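Side-chain contacts in putative uncharacterized protein PH0186 (Pyrococcus horikoshii, PDB 2ZTS), which probably binds ATP with a metal ion, as a KaiC-like P-loop protein, and here holds ADP and magnesium in a six-chain assembly: residues L207-N211 with I212-R216; I147-L151 with E152-K156. One frame throughout, in Å; residues are numbered along the deposited sequence.

Contact 1 (L207-N211 with I212-R216); sequences LQEKN and IELKR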
loop_
_atom_site.group_PDB
_atom_site.type_symbol
_atom_site.label_atom_id
_atom_site.label_comp_id
_atom_site.label_asym_id
_atom_site.label_seq_id
_atom_site.Cartn_x
_atom_site.Cartn_y
_atom_site.Cartn_z
ATOM N N LEU C 207 -1.259 2.646 -23.085
ATOM C CA LEU C 207 -1.273 4.031 -23.540
ATOM C C LEU C 207 -0.181 4.723 -22.788
ATOM O O LEU C 207 -0.273 4.821 -21.552
ATOM C CB LEU C 207 -2.576 4.685 -23.143
ATOM C CG LEU C 207 -3.827 4.211 -23.817
ATOM C CD1 LEU C 207 -5.055 4.785 -23.134
ATOM C CD2 LEU C 207 -3.791 4.606 -25.256
ATOM N N GLN C 208 0.848 5.177 -23.504
ATOM C CA GLN C 208 1.947 5.910 -22.887
ATOM C C GLN C 208 1.723 7.420 -22.951
ATOM O O GLN C 208 1.087 7.916 -23.861
ATOM C CB GLN C 208 3.286 5.578 -23.554
ATOM C CG GLN C 208 4.123 4.543 -22.776
ATOM C CD GLN C 208 5.578 4.509 -23.226
ATOM O OE1 GLN C 208 6.267 5.560 -23.203
ATOM N NE2 GLN C 208 6.061 3.317 -23.632
ATOM N N GLU C 209 2.293 8.135 -21.987
ATOM C CA GLU C 209 2.055 9.572 -21.829
ATOM C C GLU C 209 3.227 10.303 -22.469
ATOM O O GLU C 209 4.321 10.228 -21.945
ATOM C CB GLU C 209 1.927 9.932 -20.319
ATOM C CG GLU C 209 0.497 9.869 -19.734
ATOM C CD GLU C 209 0.334 10.549 -18.360
ATOM O OE1 GLU C 209 0.899 11.647 -18.133
ATOM O OE2 GLU C 209 -0.374 9.984 -17.491
ATOM N N LYS C 210 3.009 10.966 -23.603
ATOM C CA LYS C 210 4.064 11.738 -24.265
ATOM C C LYS C 210 3.467 12.775 -25.238
ATOM O O LYS C 210 3.008 12.387 -26.313
ATOM C CB LYS C 210 5.056 10.802 -25.042
ATOM C CG LYS C 210 6.570 10.882 -24.583
ATOM C CD LYS C 210 7.595 9.839 -25.244
ATOM C CE LYS C 210 7.003 8.446 -25.675
ATOM N NZ LYS C 210 6.371 7.590 -24.591
ATOM N N ASN C 211 3.439 14.080 -24.940
ATOM C CA ASN C 211 3.690 14.725 -23.647
ATOM C C ASN C 211 2.384 15.385 -23.126
ATOM O O ASN C 211 2.218 15.571 -21.916
ATOM C CB ASN C 211 4.825 15.771 -23.753
ATOM C CG ASN C 211 5.103 16.244 -25.211
ATOM O OD1 ASN C 211 6.274 16.325 -25.645
ATOM N ND2 ASN C 211 4.033 16.583 -25.954
ATOM N N ILE C 212 1.497 15.771 -24.064
ATOM C CA ILE C 212 0.068 15.994 -23.807
ATOM C C ILE C 212 -0.785 14.996 -24.579
ATOM O O ILE C 212 -1.999 15.204 -24.651
ATOM C CB ILE C 212 -0.393 17.450 -24.204
ATOM C CG1 ILE C 212 -0.257 17.679 -25.725
ATOM C CG2 ILE C 212 0.372 18.543 -23.391
ATOM C CD1 ILE C 212 -1.048 18.894 -26.274
ATOM N N GLU C 213 -0.139 13.958 -25.162
ATOM C CA GLU C 213 -0.776 12.930 -26.034
ATOM C C GLU C 213 -0.525 11.465 -25.567
ATOM O O GLU C 213 0.625 11.075 -25.275
ATOM C CB GLU C 213 -0.285 13.060 -27.500
ATOM C CG GLU C 213 -0.715 11.888 -28.394
ATOM C CD GLU C 213 -1.175 12.292 -29.784
ATOM O OE1 GLU C 213 -0.645 13.290 -30.328
ATOM O OE2 GLU C 213 -2.064 11.598 -30.343
ATOM N N LEU C 214 -1.591 10.654 -25.515
ATOM C CA LEU C 214 -1.463 9.220 -25.201
ATOM C C LEU C 214 -1.346 8.396 -26.494
ATOM O O LEU C 214 -2.251 8.400 -27.283
ATOM C CB LEU C 214 -2.682 8.744 -24.396
ATOM C CG LEU C 214 -3.076 9.315 -23.006
ATOM C CD1 LEU C 214 -4.557 8.973 -22.772
ATOM C CD2 LEU C 214 -2.211 8.789 -21.808
ATOM N N LYS C 215 -0.250 7.705 -26.754
ATOM C CA LYS C 215 -0.171 6.864 -27.980
ATOM C C LYS C 215 -0.270 5.388 -27.574
ATOM O O LYS C 215 0.118 4.991 -26.484
ATOM C CB LYS C 215 1.121 7.128 -28.775
ATOM C CG LYS C 215 1.353 6.164 -30.085
ATOM C CD LYS C 215 1.629 6.956 -31.402
ATOM C CE LYS C 215 3.147 7.325 -31.677
ATOM N NZ LYS C 215 4.149 6.264 -31.273
ATOM N N ARG C 216 -0.807 4.569 -28.455
ATOM C CA ARG C 216 -1.024 3.162 -28.130
ATOM C C ARG C 216 0.185 2.304 -28.451
ATOM O O ARG C 216 0.815 2.453 -29.504
ATOM C CB ARG C 216 -2.220 2.637 -28.879
ATOM C CG ARG C 216 -3.450 3.479 -28.736
ATOM C CD ARG C 216 -4.587 2.751 -29.384
ATOM N NE ARG C 216 -5.831 3.455 -29.353
ATOM C CZ ARG C 216 -6.630 3.520 -28.288
ATOM N NH1 ARG C 216 -6.304 2.894 -27.156
ATOM N NH2 ARG C 216 -7.766 4.184 -28.381
#
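Backbone hydrogen bonds join Q208 and K215, an antiparallel hydrogen-bonded pair: Q208 N lies 3.1 Å from K215 O, and K215 N lies 3.2 Å from Q208 O. Nearer the turn, K210 N reaches E213 O at 2.9 Å, closing a tight loop that contains a cis peptide bond before N211. Weaker CA-H...O contacts add to the ladder, with L214 CA 3.2 Å from Q208 O.

Side-chain packing is carried on one face by L207, E209, L214 and R216, while Q208 and K215 project to the other. In the two non-hydrogen-bonded pairs the side chains run alongside each other. L207 CD2 sits 3.6 Å from R216 NH1, approaching the guanidinium obliquely, and also meets the aliphatic CG of R216. E209 lends its CG, 3.6 Å from L214 CD2, so methylene rather than carboxylate does the touching. The two leucines meet diagonally, L207 CD1 to L214 CD1 at 4.2 Å; CG lies anti to the carbonyl carbon in both (chi1 -68° in L207, -61° in L214), and from there the CD1 methyls come together.

Polar grip on R216 comes from beyond the strands: NH1 is hydrogen-bonded to G40 O, and the side chain touches ADP. M230 of a second subunit packs on L207 and R216. This is a beta hairpin whose second strand brings an arginine to the nucleotide pocket beside the P-loop.

Contact 2 (I147-L151 with E152-K156); sequences IALRL and EEERK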
loop_
_atom_site.group_PDB
_atom_site.type_symbol
_atom_site.label_atom_id
_atom_site.label_comp_id
_atom_site.label_asym_id
_atom_site.label_seq_id
_atom_site.Cartn_x
_atom_site.Cartn_y
_atom_site.Cartn_z
ATOM N N ILE C 147 -16.522 -11.763 -15.300
ATOM C CA ILE C 147 -16.946 -12.971 -14.617
ATOM C C ILE C 147 -16.848 -12.763 -13.100
ATOM O O ILE C 147 -17.751 -13.070 -12.352
ATOM C CB ILE C 147 -16.104 -14.212 -15.007
ATOM C CG1 ILE C 147 -16.219 -14.548 -16.504
ATOM C CG2 ILE C 147 -16.485 -15.383 -14.123
ATOM C CD1 ILE C 147 -15.222 -15.651 -16.955
ATOM N N ALA C 148 -15.705 -12.315 -12.647
ATOM C CA ALA C 148 -15.454 -12.192 -11.246
ATOM C C ALA C 148 -16.446 -11.271 -10.572
ATOM O O ALA C 148 -16.917 -11.581 -9.463
ATOM C CB ALA C 148 -13.982 -11.687 -10.986
ATOM N N LEU C 149 -16.745 -10.143 -11.215
ATOM C CA LEU C 149 -17.655 -9.175 -10.611
ATOM C C LEU C 149 -19.046 -9.735 -10.471
ATOM O O LEU C 149 -19.807 -9.197 -9.693
ATOM C CB LEU C 149 -17.722 -7.878 -11.407
ATOM C CG LEU C 149 -16.361 -7.130 -11.370
ATOM C CD1 LEU C 149 -16.345 -6.054 -12.406
ATOM C CD2 LEU C 149 -16.097 -6.570 -9.942
ATOM N N ARG C 150 -19.386 -10.791 -11.218
ATOM C CA ARG C 150 -20.729 -11.414 -11.108
ATOM C C ARG C 150 -20.850 -12.527 -10.102
ATOM O O ARG C 150 -21.944 -13.041 -9.856
ATOM C CB ARG C 150 -21.253 -11.878 -12.485
ATOM C CG ARG C 150 -21.715 -10.752 -13.330
ATOM C CD ARG C 150 -21.872 -11.028 -14.866
ATOM N NE ARG C 150 -22.489 -9.852 -15.499
ATOM C CZ ARG C 150 -21.843 -8.722 -15.868
ATOM N NH1 ARG C 150 -20.521 -8.604 -15.724
ATOM N NH2 ARG C 150 -22.525 -7.705 -16.431
ATOM N N LEU C 151 -19.749 -12.912 -9.488
ATOM C CA LEU C 151 -19.806 -13.997 -8.535
ATOM C C LEU C 151 -20.305 -13.479 -7.172
ATOM O O LEU C 151 -20.258 -12.249 -6.850
ATOM C CB LEU C 151 -18.424 -14.659 -8.383
ATOM C CG LEU C 151 -17.624 -15.039 -9.636
ATOM C CD1 LEU C 151 -16.266 -15.347 -9.146
ATOM C CD2 LEU C 151 -18.197 -16.224 -10.384
ATOM N N GLU C 152 -20.802 -14.420 -6.385
ATOM C CA GLU C 152 -21.191 -14.163 -4.997
ATOM C C GLU C 152 -20.022 -13.510 -4.295
ATOM O O GLU C 152 -20.148 -12.496 -3.614
ATOM C CB GLU C 152 -21.514 -15.515 -4.281
ATOM C CG GLU C 152 -22.868 -15.602 -3.607
ATOM C CD GLU C 152 -22.889 -16.446 -2.313
ATOM O OE1 GLU C 152 -21.820 -16.851 -1.751
ATOM O OE2 GLU C 152 -24.014 -16.683 -1.846
ATOM N N GLU C 153 -18.851 -14.120 -4.455
ATOM C CA GLU C 153 -17.649 -13.656 -3.808
ATOM C C GLU C 153 -16.572 -13.479 -4.903
ATOM O O GLU C 153 -16.165 -14.449 -5.541
ATOM C CB GLU C 153 -17.227 -14.675 -2.727
ATOM C CG GLU C 153 -17.847 -14.467 -1.332
ATOM C CD GLU C 153 -17.559 -15.650 -0.368
ATOM O OE1 GLU C 153 -16.370 -15.889 0.006
ATOM O OE2 GLU C 153 -18.538 -16.364 0.010
ATOM N N GLU C 154 -16.171 -12.233 -5.133
ATOM C CA GLU C 154 -15.292 -11.856 -6.209
ATOM C C GLU C 154 -13.978 -12.613 -6.147
ATOM O O GLU C 154 -13.505 -13.105 -7.156
ATOM C CB GLU C 154 -15.035 -10.308 -6.197
ATOM C CG GLU C 154 -14.052 -9.843 -7.263
ATOM C CD GLU C 154 -13.919 -8.327 -7.369
ATOM O OE1 GLU C 154 -14.596 -7.636 -6.602
ATOM O OE2 GLU C 154 -13.144 -7.815 -8.224
ATOM N N ARG C 155 -13.420 -12.790 -4.956
ATOM C CA ARG C 155 -12.214 -13.602 -4.821
ATOM C C ARG C 155 -12.294 -15.112 -5.221
ATOM O O ARG C 155 -11.280 -15.717 -5.359
ATOM C CB ARG C 155 -11.662 -13.507 -3.424
ATOM C CG ARG C 155 -12.441 -14.300 -2.346
ATOM C CD ARG C 155 -12.034 -13.839 -0.912
ATOM N NE ARG C 155 -12.214 -14.891 0.088
ATOM C CZ ARG C 155 -11.248 -15.477 0.839
ATOM N NH1 ARG C 155 -9.949 -15.144 0.740
ATOM N NH2 ARG C 155 -11.615 -16.423 1.718
ATOM N N LYS C 156 -13.471 -15.680 -5.417
ATOM C CA LYS C 156 -13.601 -17.046 -5.942
ATOM C C LYS C 156 -13.244 -17.150 -7.418
ATOM O O LYS C 156 -13.297 -18.205 -7.996
ATOM C CB LYS C 156 -15.017 -17.615 -5.729
ATOM C CG LYS C 156 -15.595 -17.506 -4.270
ATOM C CD LYS C 156 -14.879 -18.390 -3.242
ATOM C CE LYS C 156 -15.752 -19.496 -2.696
ATOM N NZ LYS C 156 -14.896 -20.773 -2.530
#
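A148 meets E154 through both backbone and side chain: A148 O is 3.6 Å from E154 CA, and A148 CB is 4.2 Å from E154 CG. That same carbonyl oxygen accepts the amide of L151, with L151 N 3.1 Å away, an i+3 bond that keeps the chain coiled at this point.

L149 follows, and its CD2 methyl comes 3.6 Å from E154 OE2, the two side chains lying alongside each other. E154 gets there by extension: CG stands opposite the backbone N (chi1 177°) and the chain beyond stays straight, carrying the carboxylate past A148 to the end of L149. The polar hold on OE2 comes from outside the two segments: a salt bridge to R191 NH2 and a hydrogen bond to Y192 OH. Shortening E154 to an alanine is likely to cost R191 this salt bridge and Y192 this acceptor, and to take the carboxylate away from its place beside L149 CD2.

After L151 the chain turns sharply. L151 CD1 lies 3.7 Å from E153 O and 3.9 Å from K156 C, packed against the backbone of E153 and of the 3-10 segment 154-156, where K156 N is hydrogen-bonded to E153 O at 3.0 Å. V120 and V160 pack on L151 as well, and its O accepts a hydrogen bond from R158 NH2 of a second subunit. The result is a compact turn with a 3-10 segment, connecting helix 144-149 to helix 157-171 of the P-loop NTPase fold at a contact with that subunit.

In the fold
Contact 2 comes first along the chain and contact 1 later, both within the KaiC-like domain. Their centres are 33 Å apart and their nearest atoms about 19 Å, so they do not touch. Both relate to the large mixed sheet: contact 1 is the hairpin between its adjacent strands 201-209 and 214-223, whereas contact 2 lies in the helical connection that follows strand 138-142. That strand ends at D142, a magnesium-binding residue of this protein, although no magnesium sits on it in this chain. In sheet order, strands 174-179 and 32-36 separate strand 138-142 from the hairpin. Each contact also meets another copy of the protein, so two distant parts of one nucleotide-binding chain contribute to packing within the six-chain assembly.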